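Local coordinates for sulfur oxidation protein soxB (Thermus thermophilus, PDB 2WDE) that probably acts as a hydrolase in sulfur oxidation, working through a dinuclear manganese site that here holds thiosulfate, at residues A[131-136]-A[163-168]; A[281-286]-A[301-306]; A[404-409]-A[425-430]. All coordinates share one frame; numbering follows the deposited sequence. Where two conformers were deposited one is given.

Contact 1: A[131-136]-A[163-168]. With MN (manganese (II) ion), chain G; MN (manganese (II) ion), chain F; THJ (thiosulfate), chain H.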
loop_
_atom_site.group_PDB
_atom_site.type_symbol
_atom_site.label_atom_id
_atom_site.label_comp_id
_atom_site.label_asym_id
_atom_site.label_seq_id
_atom_site.Cartn_x
_atom_site.Cartn_y
_atom_site.Cartn_z
ATOM N N GLY A 131 -2.952 -7.656 -4.973
ATOM C CA GLY A 131 -2.317 -8.167 -3.763
ATOM C C GLY A 131 -2.328 -7.204 -2.581
ATOM O O GLY A 131 -2.822 -6.076 -2.692
ATOM N N ASP A 132 -1.783 -7.656 -1.444
ATOM C CA ASP A 132 -1.845 -6.891 -0.197
ATOM C C ASP A 132 -3.318 -6.710 0.081
ATOM O O ASP A 132 -3.794 -5.628 0.422
ATOM C CB ASP A 132 -1.126 -5.545 -0.290
ATOM C CG ASP A 132 0.335 -5.661 0.038
ATOM O OD1 ASP A 132 0.790 -6.816 0.239
ATOM O OD2 ASP A 132 1.046 -4.632 0.039
ATOM N N THR A 133 -4.035 -7.810 -0.089
ATOM C CA THR A 133 -5.477 -7.847 0.075
ATOM C C THR A 133 -5.976 -8.464 1.386
ATOM O O THR A 133 -6.913 -7.957 2.000
ATOM C CB THR A 133 -6.099 -8.641 -1.093
ATOM O OG1 THR A 133 -5.584 -8.150 -2.337
ATOM C CG2 THR A 133 -7.622 -8.537 -1.072
ATOM N N TRP A 134 -5.435 -9.626 1.725
ATOM C CA TRP A 134 -5.942 -10.445 2.830
ATOM C C TRP A 134 -5.683 -9.960 4.239
ATOM O O TRP A 134 -6.308 -10.449 5.191
ATOM C CB TRP A 134 -5.341 -11.850 2.735
ATOM C CG TRP A 134 -5.751 -12.625 1.526
ATOM C CD1 TRP A 134 -6.759 -12.321 0.644
ATOM C CD2 TRP A 134 -5.241 -13.899 1.136
ATOM N NE1 TRP A 134 -6.853 -13.306 -0.317
ATOM C CE2 TRP A 134 -5.926 -14.282 -0.041
ATOM C CE3 TRP A 134 -4.208 -14.722 1.619
ATOM C CZ2 TRP A 134 -5.632 -15.469 -0.724
ATOM C CZ3 TRP A 134 -3.928 -15.909 0.946
ATOM C CH2 TRP A 134 -4.634 -16.264 -0.222
ATOM N N THR A 135 -4.706 -9.072 4.374
ATOM C CA THR A 135 -4.214 -8.669 5.684
ATOM C C THR A 135 -4.479 -7.233 6.133
ATOM O O THR A 135 -4.994 -6.403 5.378
ATOM C CB THR A 135 -2.696 -8.920 5.710
ATOM O OG1 THR A 135 -2.110 -8.283 4.567
ATOM C CG2 THR A 135 -2.391 -10.424 5.632
ATOM N N ASN A 136 -4.067 -6.957 7.372
ATOM C CA ASN A 136 -4.081 -5.608 7.944
ATOM C C ASN A 136 -5.409 -4.895 8.170
ATOM O O ASN A 136 -5.571 -3.724 7.808
ATOM C CB ASN A 136 -3.104 -4.732 7.178
ATOM C CG ASN A 136 -1.865 -5.500 6.749
ATOM O OD1 ASN A 136 -1.651 -5.738 5.563
ATOM N ND2 ASN A 136 -1.066 -5.937 7.724
ATOM N N HIS A 163 1.830 -10.261 -1.582
ATOM C CA HIS A 163 2.915 -9.672 -0.824
ATOM C C HIS A 163 2.635 -9.929 0.656
ATOM O O HIS A 163 3.085 -10.942 1.205
ATOM C CB HIS A 163 3.124 -8.185 -1.097
ATOM C CG HIS A 163 4.074 -7.534 -0.125
ATOM N ND1 HIS A 163 4.199 -6.168 0.003
ATOM C CD2 HIS A 163 4.926 -8.074 0.782
ATOM C CE1 HIS A 163 5.071 -5.893 0.960
ATOM N NE2 HIS A 163 5.545 -7.033 1.433
ATOM N N TRP A 164 1.859 -9.043 1.282
ATOM C CA TRP A 164 1.536 -9.159 2.707
ATOM C C TRP A 164 0.736 -10.418 3.072
ATOM O O TRP A 164 0.644 -10.800 4.243
ATOM C CB TRP A 164 0.843 -7.887 3.214
ATOM C CG TRP A 164 1.804 -6.774 3.607
ATOM C CD1 TRP A 164 2.377 -5.847 2.780
ATOM C CD2 TRP A 164 2.303 -6.496 4.923
ATOM N NE1 TRP A 164 3.171 -4.985 3.507
ATOM C CE2 TRP A 164 3.153 -5.374 4.821
ATOM C CE3 TRP A 164 2.104 -7.084 6.181
ATOM C CZ2 TRP A 164 3.855 -4.866 5.915
ATOM C CZ3 TRP A 164 2.782 -6.556 7.275
ATOM C CH2 TRP A 164 3.635 -5.450 7.133
ATOM N N GLU A 165 0.159 -11.056 2.061
ATOM C CA GLU A 165 -0.569 -12.313 2.252
ATOM C C GLU A 165 0.317 -13.294 3.032
ATOM O O GLU A 165 -0.163 -14.059 3.873
ATOM C CB GLU A 165 -0.878 -12.944 0.881
ATOM C CG GLU A 165 -2.147 -12.443 0.197
ATOM C CD GLU A 165 -2.070 -10.976 -0.178
ATOM O OE1 GLU A 165 -0.967 -10.497 -0.497
ATOM O OE2 GLU A 165 -3.119 -10.308 -0.192
ATOM N N TRP A 166 1.608 -13.282 2.730
ATOM C CA TRP A 166 2.530 -14.218 3.353
ATOM C C TRP A 166 2.751 -14.032 4.848
ATOM O O TRP A 166 3.287 -14.926 5.503
ATOM C CB TRP A 166 3.831 -14.342 2.556
ATOM C CG TRP A 166 3.562 -14.835 1.160
ATOM C CD1 TRP A 166 3.333 -14.072 0.044
ATOM C CD2 TRP A 166 3.322 -16.193 0.776
ATOM N NE1 TRP A 166 2.998 -14.885 -1.025
ATOM C CE2 TRP A 166 3.016 -16.192 -0.604
ATOM C CE3 TRP A 166 3.359 -17.413 1.460
ATOM C CZ2 TRP A 166 2.754 -17.367 -1.313
ATOM C CZ3 TRP A 166 3.078 -18.578 0.759
ATOM C CH2 TRP A 166 2.791 -18.547 -0.616
ATOM N N THR A 167 2.291 -12.904 5.399
ATOM C CA THR A 167 2.436 -12.680 6.836
ATOM C C THR A 167 1.464 -13.542 7.623
ATOM O O THR A 167 1.485 -13.575 8.855
ATOM C CB THR A 167 2.416 -11.193 7.245
ATOM O OG1 THR A 167 1.140 -10.621 6.954
ATOM C CG2 THR A 167 3.525 -10.441 6.517
ATOM N N LEU A 168 0.638 -14.282 6.895
ATOM C CA LEU A 168 -0.286 -15.213 7.523
ATOM C C LEU A 168 0.454 -16.539 7.721
ATOM O O LEU A 168 -0.036 -17.437 8.398
ATOM C CB LEU A 168 -1.498 -15.436 6.621
ATOM C CG LEU A 168 -2.446 -14.236 6.552
ATOM C CD1 LEU A 168 -3.550 -14.480 5.533
ATOM C CD2 LEU A 168 -3.023 -13.925 7.923
HETATM MN MN MN G . 3.094 -4.436 -0.829
HETATM MN MN MN F . 0.335 -2.460 0.262
HETATM S S1 THJ H . 3.310 -2.069 1.606
HETATM O O1 THJ H . 3.744 -3.388 1.194
HETATM O O2 THJ H . 1.874 -1.984 1.861
HETATM O O3 THJ H . 3.783 -1.022 0.705
HETATM S S2 THJ H . 4.207 -1.711 3.397
HETATM O O HOH W 1 2.032 -2.372 -0.726
#

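Contact 2: A[281-286]-A[301-306]. With MN (manganese (II) ion), chain G; THJ (thiosulfate), chain H.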
loop_
_atom_site.group_PDB
_atom_site.type_symbol
_atom_site.label_atom_id
_atom_site.label_comp_id
_atom_site.label_asym_id
_atom_site.label_seq_id
_atom_site.Cartn_x
_atom_site.Cartn_y
_atom_site.Cartn_z
ATOM N N LEU A 281 1.260 -4.046 -20.994
ATOM C CA LEU A 281 0.640 -3.270 -19.942
ATOM C C LEU A 281 1.044 -3.849 -18.599
ATOM O O LEU A 281 1.149 -5.065 -18.449
ATOM C CB LEU A 281 -0.883 -3.310 -20.093
ATOM C CG LEU A 281 -1.720 -2.788 -18.934
ATOM C CD1 LEU A 281 -1.652 -1.256 -18.915
ATOM C CD2 LEU A 281 -3.189 -3.272 -19.052
ATOM N N ILE A 282 1.321 -2.973 -17.642
ATOM C CA ILE A 282 1.642 -3.429 -16.291
ATOM C C ILE A 282 0.650 -2.770 -15.356
ATOM O O ILE A 282 0.458 -1.561 -15.426
ATOM C CB ILE A 282 3.087 -3.093 -15.836
ATOM C CG1 ILE A 282 4.131 -3.801 -16.710
ATOM C CG2 ILE A 282 3.278 -3.557 -14.383
ATOM C CD1 ILE A 282 5.572 -3.294 -16.498
ATOM N N LEU A 283 0.002 -3.573 -14.519
ATOM C CA LEU A 283 -0.922 -3.083 -13.504
ATOM C C LEU A 283 -0.048 -3.113 -12.252
ATOM O O LEU A 283 0.195 -4.175 -11.682
ATOM C CB LEU A 283 -2.112 -4.028 -13.368
ATOM C CG LEU A 283 -2.943 -4.120 -14.659
ATOM C CD1 LEU A 283 -4.092 -5.106 -14.479
ATOM C CD2 LEU A 283 -3.462 -2.735 -15.075
ATOM N N SER A 284 0.453 -1.937 -11.878
ATOM C CA SER A 284 1.404 -1.787 -10.776
ATOM C C SER A 284 0.824 -1.624 -9.374
ATOM O O SER A 284 0.286 -0.570 -9.028
ATOM C CB SER A 284 2.367 -0.623 -11.058
ATOM O OG SER A 284 3.138 -0.846 -12.223
ATOM N N GLY A 285 1.006 -2.644 -8.536
ATOM C CA GLY A 285 0.574 -2.572 -7.150
ATOM C C GLY A 285 1.770 -2.216 -6.261
ATOM O O GLY A 285 2.798 -1.758 -6.759
ATOM N N HIS A 286 1.626 -2.447 -4.953
ATOM C CA HIS A 286 2.668 -2.235 -3.939
ATOM C C HIS A 286 2.992 -0.805 -3.524
ATOM O O HIS A 286 3.109 -0.523 -2.332
ATOM C CB HIS A 286 3.961 -2.972 -4.271
ATOM C CG HIS A 286 5.007 -2.860 -3.198
ATOM N ND1 HIS A 286 4.847 -3.400 -1.937
ATOM C CD2 HIS A 286 6.221 -2.261 -3.201
ATOM C CE1 HIS A 286 5.908 -3.115 -1.202
ATOM N NE2 HIS A 286 6.759 -2.429 -1.947
ATOM N N TRP A 301 2.614 0.355 -21.213
ATOM C CA TRP A 301 1.758 1.275 -20.473
ATOM C C TRP A 301 1.703 0.744 -19.041
ATOM O O TRP A 301 1.612 -0.472 -18.815
ATOM C CB TRP A 301 0.336 1.305 -21.028
ATOM C CG TRP A 301 0.224 1.965 -22.378
ATOM C CD1 TRP A 301 -0.045 1.351 -23.570
ATOM C CD2 TRP A 301 0.333 3.368 -22.666
ATOM N NE1 TRP A 301 -0.094 2.286 -24.581
ATOM C CE2 TRP A 301 0.135 3.528 -24.054
ATOM C CE3 TRP A 301 0.585 4.502 -21.886
ATOM C CZ2 TRP A 301 0.186 4.773 -24.679
ATOM C CZ3 TRP A 301 0.637 5.743 -22.511
ATOM C CH2 TRP A 301 0.457 5.864 -23.897
ATOM N N ILE A 302 1.729 1.661 -18.087
ATOM C CA ILE A 302 1.685 1.305 -16.662
ATOM C C ILE A 302 0.519 2.018 -15.987
ATOM O O ILE A 302 0.368 3.243 -16.114
ATOM C CB ILE A 302 3.007 1.679 -15.974
ATOM C CG1 ILE A 302 4.182 0.931 -16.609
ATOM C CG2 ILE A 302 2.918 1.463 -14.448
ATOM C CD1 ILE A 302 5.532 1.260 -15.974
ATOM N N VAL A 303 -0.282 1.248 -15.252
ATOM C CA VAL A 303 -1.435 1.771 -14.525
ATOM C C VAL A 303 -1.333 1.269 -13.076
ATOM O O VAL A 303 -1.213 0.065 -12.844
ATOM C CB VAL A 303 -2.755 1.301 -15.187
ATOM C CG1 VAL A 303 -3.956 1.643 -14.293
ATOM C CG2 VAL A 303 -2.897 1.909 -16.616
ATOM N N ALA A 304 -1.367 2.190 -12.114
ATOM C CA ALA A 304 -1.228 1.836 -10.694
ATOM C C ALA A 304 -2.547 1.397 -10.065
ATOM O O ALA A 304 -3.618 1.781 -10.532
ATOM C CB ALA A 304 -0.601 2.998 -9.910
ATOM N N GLY A 305 -2.461 0.596 -9.001
ATOM C CA GLY A 305 -3.621 0.029 -8.330
ATOM C C GLY A 305 -4.193 0.778 -7.139
ATOM O O GLY A 305 -5.191 0.353 -6.561
ATOM N N SER A 306 -3.589 1.913 -6.790
ATOM C CA SER A 306 -4.067 2.720 -5.665
ATOM C C SER A 306 -4.076 1.883 -4.390
ATOM O O SER A 306 -3.190 1.053 -4.203
ATOM C CB SER A 306 -5.459 3.301 -5.948
ATOM O OG SER A 306 -5.799 4.294 -4.987
HETATM MN MN MN G . 3.094 -4.436 -0.829
HETATM S S1 THJ H . 3.310 -2.069 1.606
HETATM O O1 THJ H . 3.744 -3.388 1.194
HETATM O O2 THJ H . 1.874 -1.984 1.861
HETATM O O3 THJ H . 3.783 -1.022 0.705
HETATM S S2 THJ H . 4.207 -1.711 3.397
HETATM O O HOH W 1 2.032 -2.372 -0.726
#

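Contact 3: A[404-409]-A[425-430]. With THJ (thiosulfate), chain H.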
loop_
_atom_site.group_PDB
_atom_site.type_symbol
_atom_site.label_atom_id
_atom_site.label_comp_id
_atom_site.label_asym_id
_atom_site.label_seq_id
_atom_site.Cartn_x
_atom_site.Cartn_y
_atom_site.Cartn_z
ATOM N N VAL A 404 5.117 1.897 6.789
ATOM C CA VAL A 404 4.294 1.125 5.859
ATOM C C VAL A 404 3.371 2.092 5.102
ATOM O O VAL A 404 3.115 3.207 5.568
ATOM C CB VAL A 404 3.496 -0.003 6.573
ATOM C CG1 VAL A 404 4.465 -1.008 7.226
ATOM C CG2 VAL A 404 2.513 0.580 7.608
ATOM N N ARG A 405 2.910 1.660 3.930
ATOM C CA ARG A 405 2.028 2.436 3.055
ATOM C C ARG A 405 0.549 2.231 3.376
ATOM O O ARG A 405 -0.306 2.962 2.889
ATOM C CB ARG A 405 2.251 1.985 1.613
ATOM C CG ARG A 405 3.610 2.364 1.047
ATOM C CD ARG A 405 3.650 2.200 -0.474
ATOM N NE ARG A 405 4.958 2.601 -0.988
ATOM C CZ ARG A 405 6.030 1.809 -0.992
ATOM N NH1 ARG A 405 5.939 0.558 -0.566
ATOM N NH2 ARG A 405 7.192 2.261 -1.436
ATOM N N TRP A 406 0.246 1.179 4.127
ATOM C CA TRP A 406 -1.122 0.913 4.506
ATOM C C TRP A 406 -1.536 1.685 5.766
ATOM O O TRP A 406 -0.699 2.099 6.566
ATOM C CB TRP A 406 -1.383 -0.593 4.666
ATOM C CG TRP A 406 -0.368 -1.366 5.468
ATOM C CD1 TRP A 406 0.739 -2.005 4.989
ATOM C CD2 TRP A 406 -0.503 -1.775 6.840
ATOM N NE1 TRP A 406 1.348 -2.715 5.994
ATOM C CE2 TRP A 406 0.604 -2.592 7.140
ATOM C CE3 TRP A 406 -1.394 -1.440 7.865
ATOM C CZ2 TRP A 406 0.825 -3.111 8.415
ATOM C CZ3 TRP A 406 -1.187 -1.975 9.133
ATOM C CH2 TRP A 406 -0.081 -2.795 9.394
ATOM N N GLY A 407 -2.838 1.862 5.939
ATOM C CA GLY A 407 -3.352 2.608 7.073
ATOM C C GLY A 407 -4.676 3.251 6.706
ATOM O O GLY A 407 -5.388 2.782 5.811
ATOM N N THR A 408 -5.011 4.331 7.407
ATOM C CA THR A 408 -6.282 5.016 7.192
ATOM C C THR A 408 -6.106 6.465 7.634
ATOM O O THR A 408 -5.026 6.843 8.081
ATOM C CB THR A 408 -7.412 4.284 7.954
ATOM O OG1 THR A 408 -8.691 4.789 7.559
ATOM C CG2 THR A 408 -7.237 4.453 9.443
ATOM N N THR A 409 -7.146 7.275 7.477
ATOM C CA THR A 409 -7.086 8.686 7.842
ATOM C C THR A 409 -8.242 9.072 8.758
ATOM O O THR A 409 -9.409 8.866 8.425
ATOM C CB THR A 409 -7.081 9.592 6.590
ATOM O OG1 THR A 409 -6.052 9.167 5.697
ATOM C CG2 THR A 409 -6.860 11.064 6.991
ATOM N N THR A 425 -2.138 -0.608 12.710
ATOM C CA THR A 425 -1.110 -1.438 13.334
ATOM C C THR A 425 -1.382 -2.944 13.275
ATOM O O THR A 425 -0.755 -3.723 14.016
ATOM C CB THR A 425 -0.880 -0.990 14.793
ATOM O OG1 THR A 425 -2.075 -1.213 15.535
ATOM C CG2 THR A 425 -0.536 0.517 14.857
ATOM N N GLY A 426 -2.299 -3.347 12.398
ATOM C CA GLY A 426 -2.686 -4.744 12.248
ATOM C C GLY A 426 -1.671 -5.675 11.595
ATOM O O GLY A 426 -1.988 -6.391 10.638
ATOM N N PHE A 427 -0.465 -5.710 12.148
ATOM C CA PHE A 427 0.568 -6.650 11.693
ATOM C C PHE A 427 0.244 -7.994 12.357
ATOM O O PHE A 427 -0.315 -8.011 13.449
ATOM C CB PHE A 427 1.933 -6.242 12.254
ATOM C CG PHE A 427 2.458 -4.936 11.731
ATOM C CD1 PHE A 427 3.438 -4.917 10.749
ATOM C CD2 PHE A 427 2.061 -3.730 12.301
ATOM C CE1 PHE A 427 3.968 -3.707 10.291
ATOM C CE2 PHE A 427 2.564 -2.523 11.824
ATOM C CZ PHE A 427 3.512 -2.512 10.833
ATOM N N THR A 428 0.665 -9.106 11.751
ATOM C CA THR A 428 0.488 -10.412 12.392
ATOM C C THR A 428 1.573 -10.546 13.460
ATOM O O THR A 428 1.497 -11.416 14.326
ATOM C CB THR A 428 0.542 -11.595 11.393
ATOM O OG1 THR A 428 1.706 -11.472 10.587
ATOM C CG2 THR A 428 -0.725 -11.639 10.516
ATOM N N TYR A 429 2.577 -9.673 13.382
ATOM C CA TYR A 429 3.669 -9.606 14.353
ATOM C C TYR A 429 3.695 -8.161 14.870
ATOM O O TYR A 429 4.586 -7.380 14.534
ATOM C CB TYR A 429 5.012 -9.923 13.691
ATOM C CG TYR A 429 5.263 -9.222 12.365
ATOM C CD1 TYR A 429 6.209 -8.207 12.260
ATOM C CD2 TYR A 429 4.584 -9.608 11.208
ATOM C CE1 TYR A 429 6.467 -7.587 11.036
ATOM C CE2 TYR A 429 4.836 -8.991 9.981
ATOM C CZ TYR A 429 5.768 -7.985 9.902
ATOM O OH TYR A 429 6.028 -7.398 8.678
ATOM N N PRO A 430 2.732 -7.804 15.720
ATOM C CA PRO A 430 2.546 -6.420 16.189
ATOM C C PRO A 430 3.339 -6.014 17.427
ATOM O O PRO A 430 3.178 -4.906 17.931
ATOM C CB PRO A 430 1.056 -6.397 16.528
ATOM C CG PRO A 430 0.814 -7.795 17.074
ATOM C CD PRO A 430 1.656 -8.700 16.196
HETATM S S1 THJ H . 3.310 -2.069 1.606
HETATM O O1 THJ H . 3.744 -3.388 1.194
HETATM O O2 THJ H . 1.874 -1.984 1.861
HETATM O O3 THJ H . 3.783 -1.022 0.705
HETATM S S2 THJ H . 4.207 -1.711 3.397
#

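Contact 1: A[131-136]-A[163-168]
Glu165 OE2 is gripped by two backbone N-H groups of the facing loop, Thr133 N at 2.7 Å and Trp134 N at 3.1 Å. This is the metal-site scaffold of a metallophosphoesterase fold, in which His163-Trp164-Glu165 appears to correspond to the family's usual Asn-His-Glu. The other oxygen, OE1, accepts from Asp132 N at 3.1 Å and from His163 N at 3.0 Å. Thr133 N and Asp132 N use the syn lone pairs, whereas Trp134 N comes from the anti side, tilted out of the carboxylate plane. With its CG anti to the carbonyl carbon (chi1 -85°), Glu165 lays CG over one face of the indole, 3.4 Å from Trp134 CE3; a bend at chi2 then brings the carboxylate to the amides. Replacing this glutamate by a leucine would probably take the acceptor from four buried N-H groups and loosen the loop of Asp132. Aspartate suits position 132 because its two oxygens divide the work. OD2 bridges both manganese ions, which also draw on Asp36, His38, His263, His286 and His288. OD1 takes Trp164 N at 2.7 Å, nearly straight (167°). His163, its NE2 met by His226, binds the chain G manganese through ND1 at 2.2 Å.

Contact 2: A[281-286]-A[301-306]
Trp301 meets Leu281 through CB, 3.9 Å from Leu281 CD1, while its indole extends beyond the strand pair to a cation-pi contact with Arg296. The second flat group, the His286 imidazole, stacks on Tyr219, meets the His163 and His263 rings at steep angles, and turns ND1 to the chain G manganese at 2.3 Å. Between these aromatic ends run two parallel strands, 281-284 and 301-304, inside one of the two beta sheets of a metallophosphoesterase core. Their hydrogen bonds alternate as parallel pairing requires: Ile282 N to Trp301 O at 2.8 Å, Val303 N to Ile282 O at 2.9 Å (169°), then Ser284 N to Val303 O, and Gly305 N to Ser284 O. The last donor stands above the carbonyl plane, just where the ladder gives way to loop. Aliphatic residues dominate both sides. Leu281, Leu283 and Val303 share one, where Leu281 and Val303 reach strand 311-320 of the other sheet and Leu283 CD2 lies 4.1 Å from Val303 CB. In Leu281, chi1 168° (CG anti to the backbone N) and chi2 75° together carry CD1 to within 4.1 Å of Val303 CG2. Ile282, Ser284, Ile302 and Ala304 occupy the side covered by helix 266-273, where Ser284 OG is hydrogen-bonded to Asp269. Past the strand end, His286 O accepts from the metal-bound water at 2.7 Å.

Contact 3: A[404-409]-A[425-430]
Trp406 drives the edge of its six-membered ring into the face of Phe427, with CH2 3.6 Å from Phe427 CE2. This is an edge-to-face pair: the ring planes stand 59° apart and the centroids are 4.8 Å apart, which brings Trp406 CZ2 over the middle of the phenyl ring. Val404 joins the same apolar group. Its CG1 lies 4.0 Å from Phe427 CZ, while CG2 sits over one face of the indole, so a beta-branched residue can serve two aromatic rings at once. At another part of its rim, Trp406 CD1 comes within 3.3 Å of thiosulfate O2. Val404 CB lies 3.7 Å from the terminal sulfur S2, an apolar neighbour for that soft atom. Arg405 takes no part in the aromatic packing. Its chain, extended from CG to NE, carries the guanidinium along the anion, and NH1 gives O3 a bond of 3.0 Å (158°) in the guanidinium plane.

The next shell sets these groups. Trp406 CG stands between its own backbone N and carbonyl carbon (chi1 47°), which turns the indole toward Phe427; the ring is further held by stacking on the metal ligand His38 and by an edge-to-face meeting with Trp164. On the other side, Gly426 is the centre of an inverse gamma turn, closed by Phe427 N and Thr425 O at 2.7 Å, and its carbonyl receives Asn136 ND2. Gly407 has backbone angles that exclude a side chain. These loops belong to the C-terminal domain of the 5'-nucleotidase family. The chemistry is divided: Arg405 meets O3 while the manganese ions take O1 and O2, and Val404 with the indoles of Trp406 and Trp164, including the Trp164 NE1 edge, borders the sulfur end, consistent with recognition of a sulfur-bearing anion.

How the contacts relate
Contacts 1, 2 and 3 follow one another along the chain, each closing before the next opens. Centre to centre, contacts 1 and 2 lie about 18 Å apart, 1 and 3 about 11 Å, and 2 and 3 about 22 Å, yet all three reach the same thiosulfate. Contact 1 joins loops following strands 124-129 and 159-160 of one core sheet; contact 2 pairs strands of the other. Both deliver ligands to the chain G manganese. Contact 3 comes from the C-terminal domain and meets contact 1 through, among others, a probable hydrogen bond of Thr428 OG1 with Thr167 O. The anion is thus held at a domain interface, its oxygens shared between the metals and Arg405.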